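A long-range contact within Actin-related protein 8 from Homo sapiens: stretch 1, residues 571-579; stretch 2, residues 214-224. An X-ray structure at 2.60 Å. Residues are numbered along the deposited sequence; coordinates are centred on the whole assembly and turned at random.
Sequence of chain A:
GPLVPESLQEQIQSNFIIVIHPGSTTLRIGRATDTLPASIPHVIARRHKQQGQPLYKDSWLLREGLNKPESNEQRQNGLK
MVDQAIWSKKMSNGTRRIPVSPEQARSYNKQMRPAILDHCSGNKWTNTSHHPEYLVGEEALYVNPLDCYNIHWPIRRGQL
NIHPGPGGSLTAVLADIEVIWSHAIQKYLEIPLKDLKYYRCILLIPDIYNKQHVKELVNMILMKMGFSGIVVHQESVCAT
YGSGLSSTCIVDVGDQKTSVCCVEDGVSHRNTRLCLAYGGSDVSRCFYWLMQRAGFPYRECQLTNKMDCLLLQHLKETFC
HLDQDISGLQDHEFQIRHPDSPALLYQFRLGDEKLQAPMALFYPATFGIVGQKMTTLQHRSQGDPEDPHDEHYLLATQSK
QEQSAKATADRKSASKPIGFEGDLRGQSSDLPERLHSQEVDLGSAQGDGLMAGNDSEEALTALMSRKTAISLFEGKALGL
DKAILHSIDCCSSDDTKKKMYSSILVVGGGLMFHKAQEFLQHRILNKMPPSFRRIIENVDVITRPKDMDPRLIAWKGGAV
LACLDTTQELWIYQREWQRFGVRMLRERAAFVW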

# COMPACT_ATOMS: atom_id res chain seq x y z
N TRP A 571 -8.72 -10.06 -23.99
CA TRP A 571 -7.38 -10.64 -24.12
C TRP A 571 -6.58 -10.06 -25.28
O TRP A 571 -7.06 -9.96 -26.40
CB TRP A 571 -7.43 -12.16 -24.23
CG TRP A 571 -8.06 -12.79 -23.05
CD1 TRP A 571 -9.31 -13.31 -22.96
CD2 TRP A 571 -7.47 -12.95 -21.75
NE1 TRP A 571 -9.54 -13.79 -21.69
CE2 TRP A 571 -8.42 -13.58 -20.93
CE3 TRP A 571 -6.23 -12.61 -21.20
CZ2 TRP A 571 -8.18 -13.89 -19.59
CZ3 TRP A 571 -5.99 -12.92 -19.87
CH2 TRP A 571 -6.96 -13.54 -19.08
N ILE A 572 -5.34 -9.68 -24.99
CA ILE A 572 -4.41 -9.30 -26.03
C ILE A 572 -3.37 -10.39 -26.09
O ILE A 572 -2.77 -10.73 -25.08
CB ILE A 572 -3.73 -7.97 -25.72
CG1 ILE A 572 -4.76 -6.84 -25.67
CG2 ILE A 572 -2.66 -7.68 -26.76
CD1 ILE A 572 -4.18 -5.51 -25.26
N TYR A 573 -3.16 -10.94 -27.28
CA TYR A 573 -2.28 -12.09 -27.45
C TYR A 573 -0.93 -11.70 -28.01
O TYR A 573 -0.78 -10.65 -28.63
CB TYR A 573 -2.95 -13.17 -28.30
CG TYR A 573 -4.16 -13.77 -27.61
CD1 TYR A 573 -4.01 -14.81 -26.69
CD2 TYR A 573 -5.45 -13.27 -27.85
CE1 TYR A 573 -5.11 -15.35 -26.03
CE2 TYR A 573 -6.56 -13.81 -27.19
CZ TYR A 573 -6.38 -14.86 -26.28
OH TYR A 573 -7.46 -15.41 -25.62
N GLN A 574 0.05 -12.57 -27.77
CA GLN A 574 1.42 -12.32 -28.16
C GLN A 574 1.60 -11.76 -29.57
O GLN A 574 2.29 -10.76 -29.76
CB GLN A 574 2.25 -13.58 -28.05
CG GLN A 574 2.65 -13.95 -26.66
CD GLN A 574 3.91 -14.79 -26.67
OE1 GLN A 574 4.82 -14.56 -27.47
NE2 GLN A 574 3.98 -15.78 -25.78
N ARG A 575 1.00 -12.42 -30.55
CA ARG A 575 1.28 -12.04 -31.93
C ARG A 575 0.64 -10.72 -32.31
O ARG A 575 1.24 -9.92 -33.03
CB ARG A 575 0.92 -13.15 -32.92
CG ARG A 575 1.82 -13.13 -34.16
CD ARG A 575 1.70 -14.40 -34.97
NE ARG A 575 0.36 -14.58 -35.52
CZ ARG A 575 0.10 -14.78 -36.81
NH1 ARG A 575 1.09 -14.84 -37.69
NH2 ARG A 575 -1.16 -14.93 -37.21
N GLU A 576 -0.56 -10.46 -31.81
CA GLU A 576 -1.18 -9.15 -32.00
C GLU A 576 -0.29 -8.06 -31.40
O GLU A 576 -0.19 -6.95 -31.92
CB GLU A 576 -2.57 -9.10 -31.37
CG GLU A 576 -3.43 -10.32 -31.68
CD GLU A 576 -4.69 -10.39 -30.82
OE1 GLU A 576 -5.73 -10.86 -31.33
OE2 GLU A 576 -4.64 -9.99 -29.64
N TRP A 577 0.38 -8.39 -30.30
CA TRP A 577 1.26 -7.44 -29.67
C TRP A 577 2.51 -7.23 -30.47
O TRP A 577 2.86 -6.09 -30.81
CB TRP A 577 1.63 -7.88 -28.27
CG TRP A 577 2.45 -6.85 -27.56
CD1 TRP A 577 3.81 -6.87 -27.32
CD2 TRP A 577 1.99 -5.58 -26.99
NE1 TRP A 577 4.21 -5.74 -26.66
CE2 TRP A 577 3.16 -4.93 -26.44
CE3 TRP A 577 0.76 -4.95 -26.89
CZ2 TRP A 577 3.09 -3.71 -25.81
CZ3 TRP A 577 0.70 -3.72 -26.26
CH2 TRP A 577 1.84 -3.11 -25.73
N GLN A 578 3.19 -8.32 -30.79
CA GLN A 578 4.40 -8.26 -31.58
C GLN A 578 4.17 -7.43 -32.83
O GLN A 578 5.06 -6.72 -33.30
CB GLN A 578 4.85 -9.66 -31.97
CG GLN A 578 6.27 -9.74 -32.49
CD GLN A 578 6.85 -11.13 -32.35
OE1 GLN A 578 6.14 -12.08 -32.05
NE2 GLN A 578 8.15 -11.25 -32.58
N ARG A 579 2.97 -7.54 -33.38
CA ARG A 579 2.63 -6.88 -34.62
C ARG A 579 2.30 -5.42 -34.39
O ARG A 579 2.99 -4.53 -34.88
CB ARG A 579 1.43 -7.58 -35.27
CG ARG A 579 1.80 -8.54 -36.38
CD ARG A 579 0.85 -8.40 -37.55
NE ARG A 579 0.12 -9.63 -37.81
CZ ARG A 579 0.43 -10.80 -37.28
NH1 ARG A 579 1.45 -10.91 -36.45
NH2 ARG A 579 -0.29 -11.88 -37.58
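Stretch 2 214-224: VKELVNMILMK

Stretch 2 is helical throughout, with a wider pi-type turn over 220-224, and it lies across the start of a helix that stretch 1 begins at Gln-574. The two helix axes approach to 9.8 Å with a signed crossing angle of -124°, so the chains run in broadly opposing senses: the beginning of the stretch 1 helix meets Leu-222, and the path then leads back toward Lys-215.

Ile-572, in a short strand, points toward the helix, and its CG2 lies 4.4 Å from Leu-222 CD1. The CA-to-CB bond of Tyr-573 points away from stretch 2; as N-cap residue it accepts the backbone bond from Trp-577, while its own N donates to Glu-576 OE2 at 2.9 Å. The backbones come nearest at Gln-574, whose CA is 5.6 Å from the CA of Leu-222. Its CA-to-CB bond points sideways, and its CD lies 3.5 Å from Leu-222 O while its OE1 lies 3.5 Å from Met-223 CE. Arg-575 and Glu-576 leave stretch 2 untouched.

One turn on from Tyr-573, Trp-577 carries the contact, entering as a knob among Val-218, Asn-219, Leu-222 and Met-223. Val-218 CG1 sits over one face of the indole, 3.6 Å from the centroid of the six-membered ring in Trp-577 and almost on its normal, a CH-pi contact. At the ring edge, Trp-577 NE1 donates a hydrogen bond to Asn-219 OD1 (3.1 Å, 160°), giving the buried nitrogen a polar partner within a largely apolar pocket. Leu-222 CD1 packs 3.7 Å from Trp-577 CB, and Met-223 CG approaches Trp-577 CD1 at 3.8 Å. Farther out, Trp-577 CH2 reaches Lys-215 CG at 4.0 Å, although the end of that lysine leads away. Gln-578 adds a marginal touch, CB to Met-223 SD at 4.3 Å. The rule: one aromatic knob, apolar packing and one directional bond.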

# COMPACT_ATOMS: atom_id res chain seq x y z
N VAL A 214 2.99 1.12 -18.47
CA VAL A 214 2.07 0.01 -18.68
C VAL A 214 2.43 -0.71 -19.97
O VAL A 214 2.59 -1.94 -19.99
CB VAL A 214 0.64 0.53 -18.74
CG1 VAL A 214 -0.34 -0.60 -19.03
CG2 VAL A 214 0.32 1.20 -17.44
N LYS A 215 2.60 0.06 -21.05
CA LYS A 215 3.05 -0.48 -22.32
C LYS A 215 4.24 -1.42 -22.11
O LYS A 215 4.22 -2.57 -22.52
CB LYS A 215 3.44 0.66 -23.26
CG LYS A 215 3.86 0.23 -24.66
CD LYS A 215 4.55 1.37 -25.42
CE LYS A 215 6.01 1.51 -25.01
NZ LYS A 215 6.65 2.75 -25.56
N GLU A 216 5.27 -0.91 -21.45
CA GLU A 216 6.48 -1.67 -21.17
C GLU A 216 6.23 -2.96 -20.40
O GLU A 216 6.90 -3.97 -20.64
CB GLU A 216 7.45 -0.81 -20.36
CG GLU A 216 8.06 0.35 -21.12
CD GLU A 216 9.08 -0.11 -22.13
OE1 GLU A 216 9.43 -1.31 -22.13
OE2 GLU A 216 9.54 0.74 -22.93
N LEU A 217 5.29 -2.92 -19.47
CA LEU A 217 5.01 -4.06 -18.60
C LEU A 217 4.33 -5.14 -19.42
O LEU A 217 4.71 -6.31 -19.38
CB LEU A 217 4.11 -3.64 -17.44
CG LEU A 217 4.82 -2.84 -16.35
CD1 LEU A 217 3.80 -2.27 -15.36
CD2 LEU A 217 5.86 -3.70 -15.64
N VAL A 218 3.31 -4.72 -20.14
CA VAL A 218 2.64 -5.59 -21.09
C VAL A 218 3.67 -6.22 -22.01
O VAL A 218 3.65 -7.43 -22.26
CB VAL A 218 1.65 -4.80 -21.93
CG1 VAL A 218 1.14 -5.67 -23.07
CG2 VAL A 218 0.51 -4.28 -21.06
N ASN A 219 4.59 -5.41 -22.52
CA ASN A 219 5.60 -5.97 -23.40
C ASN A 219 6.41 -7.02 -22.65
O ASN A 219 6.74 -8.08 -23.19
CB ASN A 219 6.50 -4.88 -23.99
CG ASN A 219 7.53 -5.46 -24.93
OD1 ASN A 219 7.23 -5.83 -26.07
ND2 ASN A 219 8.77 -5.55 -24.46
N MET A 220 6.71 -6.73 -21.40
CA MET A 220 7.48 -7.64 -20.59
C MET A 220 6.71 -8.95 -20.40
O MET A 220 7.25 -10.03 -20.62
CB MET A 220 7.84 -7.00 -19.25
CG MET A 220 8.66 -7.92 -18.38
SD MET A 220 8.58 -7.58 -16.63
CE MET A 220 6.81 -7.45 -16.34
N ILE A 221 5.45 -8.85 -19.98
CA ILE A 221 4.62 -10.04 -19.77
C ILE A 221 4.56 -10.95 -21.00
O ILE A 221 4.79 -12.16 -20.91
CB ILE A 221 3.17 -9.67 -19.44
CG1 ILE A 221 3.10 -8.86 -18.15
CG2 ILE A 221 2.35 -10.92 -19.30
CD1 ILE A 221 3.73 -9.57 -17.01
N LEU A 222 4.22 -10.37 -22.14
CA LEU A 222 4.01 -11.12 -23.36
C LEU A 222 5.31 -11.57 -24.03
O LEU A 222 5.50 -12.76 -24.31
CB LEU A 222 3.15 -10.31 -24.34
CG LEU A 222 1.72 -10.08 -23.86
CD1 LEU A 222 0.95 -9.29 -24.88
CD2 LEU A 222 1.03 -11.41 -23.58
N MET A 223 6.21 -10.62 -24.25
CA MET A 223 7.43 -10.88 -25.01
C MET A 223 8.59 -11.47 -24.20
O MET A 223 9.26 -12.39 -24.65
CB MET A 223 7.90 -9.61 -25.74
CG MET A 223 6.93 -9.05 -26.78
SD MET A 223 6.28 -10.27 -27.98
CE MET A 223 5.09 -11.12 -26.95
N LYS A 224 8.83 -10.94 -23.01
CA LYS A 224 9.99 -11.37 -22.23
C LYS A 224 9.69 -12.59 -21.35
O LYS A 224 10.53 -13.46 -21.19
CB LYS A 224 10.49 -10.22 -21.35
CG LYS A 224 11.00 -9.02 -22.12
CD LYS A 224 12.50 -9.14 -22.37
CE LYS A 224 13.04 -7.89 -23.04
NZ LYS A 224 12.72 -6.66 -22.26